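Local coordinates for fatty acid amide hydrolase (Candida albicans, PDB 6KVR), which hydrolyses fatty acid amides as a serine hydrolase of the amidase signature family, probably releasing the free carboxylate and ammonia, at the interface of chains A and B. Sequence-based numbering; all coordinates share one arbitrary frame. Chains: chain A/B, Fatty acid amide hydrolase.

The interface of chains A and B. Residues chain A 289, 395, 398-399, 402; chain B 434-435, 438.
B:Arg438 runs straight out from its helix, extended from CG to NE with CG set opposite the carbonyl carbon (chi1 -75°), and this carries its guanidinium into chain A between A:Gln289 and A:Asp399. A:Asp399 turns CG in between its own backbone N and carbonyl carbon (chi1 82°), which swings the carboxylate toward that group. The two side chains cross at about a right angle. Their flat ends are nearly parallel, and a long salt bridge of 3.8 Å joins B:Arg438 NH1 to carboxylate oxygen OD2 of A:Asp399. CB of A:Asp399 lies over one guanidinium face, displaced toward the rim. On the opposite face CG of A:Gln289 sits over the centre, 3.5 Å from CZ of B:Arg438. With CG anti to its backbone N (chi1 -168°), A:Gln289 runs alongside the arginine and lays that methylene on the face; the bend at chi2 then turns the amide away, its plane steep to the guanidinium. This sandwich should restrict tilting of the cation. The other terminal nitrogen of B:Arg438, NH2, lies 3.7 Å from the thiol SG of A:Cys398. One turn earlier on the helix, B:Val434 sets CB 3.5 Å from the backbone O of A:Cys398, and its methyl CG1 packs 3.9 Å from CB of A:Asp399. At the margin, the methyl CB of B:Ala435 meets ring carbon CD2 of A:His402 at 4.1 Å, a loose apolar contact. The N-terminal end of B helix 434-457 thus docks on the loop between A helices 385-397 and 402-409 and on the start of the latter, with A:Gln289 supplied by a separate loop. The patch recurs with chains exchanged in the two-fold symmetric deposited pair, which may not be the biological form; the patch centre lies about 18 Å from A:Ser233, a predicted charge-relay residue.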
loop_
_atom_site.group_PDB
_atom_site.type_symbol
_atom_site.label_atom_id
_atom_site.label_comp_id
_atom_site.label_asym_id
_atom_site.label_seq_id
_atom_site.Cartn_x
_atom_site.Cartn_y
_atom_site.Cartn_z
ATOM N N GLN A 289 0.171 4.305 11.790
ATOM C CA GLN A 289 -1.148 4.698 11.315
ATOM C C GLN A 289 -1.202 4.516 9.794
ATOM O O GLN A 289 -0.416 5.115 9.053
ATOM C CB GLN A 289 -1.449 6.133 11.753
ATOM C CG GLN A 289 -2.890 6.649 11.609
ATOM C CD GLN A 289 -3.334 6.786 10.170
ATOM O OE1 GLN A 289 -4.266 6.113 9.727
ATOM N NE2 GLN A 289 -2.645 7.639 9.421
HETATM N N MSE A 395 -10.839 8.663 11.550
HETATM C CA MSE A 395 -9.570 7.955 11.353
HETATM C C MSE A 395 -8.440 8.711 12.023
HETATM O O MSE A 395 -7.530 8.101 12.584
HETATM C CB MSE A 395 -9.238 7.782 9.862
HETATM C CG MSE A 395 -9.896 6.594 9.162
HETATM SE SE MSE A 395 -9.550 6.627 7.205
HETATM C CE MSE A 395 -10.194 4.858 6.718
ATOM N N CYS A 398 -8.813 7.841 15.939
ATOM C CA CYS A 398 -9.401 6.614 16.472
ATOM C C CYS A 398 -8.475 5.853 17.419
ATOM O O CYS A 398 -8.882 4.787 17.920
ATOM C CB CYS A 398 -9.864 5.689 15.333
ATOM S SG CYS A 398 -8.543 5.103 14.241
ATOM N N ASP A 399 -7.263 6.340 17.705
ATOM C CA ASP A 399 -6.517 5.799 18.840
ATOM C C ASP A 399 -6.871 6.515 20.152
ATOM O O ASP A 399 -6.135 6.406 21.134
ATOM C CB ASP A 399 -5.008 5.833 18.564
ATOM C CG ASP A 399 -4.366 7.203 18.828
ATOM O OD1 ASP A 399 -5.060 8.231 18.713
ATOM O OD2 ASP A 399 -3.144 7.242 19.117
ATOM N N HIS A 402 -4.374 8.852 21.802
ATOM C CA HIS A 402 -3.327 8.281 22.651
ATOM C C HIS A 402 -1.952 8.877 22.363
ATOM O O HIS A 402 -1.253 9.324 23.283
ATOM C CB HIS A 402 -3.247 6.770 22.471
ATOM C CG HIS A 402 -1.992 6.189 23.034
ATOM N ND1 HIS A 402 -1.781 6.062 24.389
ATOM C CD2 HIS A 402 -0.859 5.755 22.433
ATOM C CE1 HIS A 402 -0.583 5.547 24.599
ATOM N NE2 HIS A 402 -0.002 5.355 23.429
ATOM N N VAL B 434 -6.870 0.272 18.935
ATOM C CA VAL B 434 -6.178 0.744 17.726
ATOM C C VAL B 434 -4.698 0.985 17.991
ATOM O O VAL B 434 -3.844 0.634 17.162
ATOM C CB VAL B 434 -6.876 2.001 17.178
ATOM C CG1 VAL B 434 -5.955 2.811 16.232
ATOM C CG2 VAL B 434 -8.142 1.597 16.441
ATOM N N ALA B 435 -4.368 1.572 19.153
ATOM C CA ALA B 435 -2.978 1.878 19.486
ATOM C C ALA B 435 -2.093 0.637 19.476
ATOM O O ALA B 435 -0.942 0.704 19.027
ATOM C CB ALA B 435 -2.901 2.563 20.857
ATOM N N ARG B 438 -1.502 -0.470 15.849
ATOM C CA ARG B 438 -0.503 0.408 15.244
ATOM C C ARG B 438 0.915 0.041 15.667
ATOM O O ARG B 438 1.847 0.184 14.871
ATOM C CB ARG B 438 -0.792 1.866 15.598
ATOM C CG ARG B 438 -1.958 2.447 14.839
ATOM C CD ARG B 438 -2.058 3.954 14.996
ATOM N NE ARG B 438 -3.355 4.471 14.569
ATOM C CZ ARG B 438 -3.778 5.707 14.815
ATOM N NH1 ARG B 438 -2.998 6.599 15.416
ATOM N NH2 ARG B 438 -5.018 6.051 14.469
#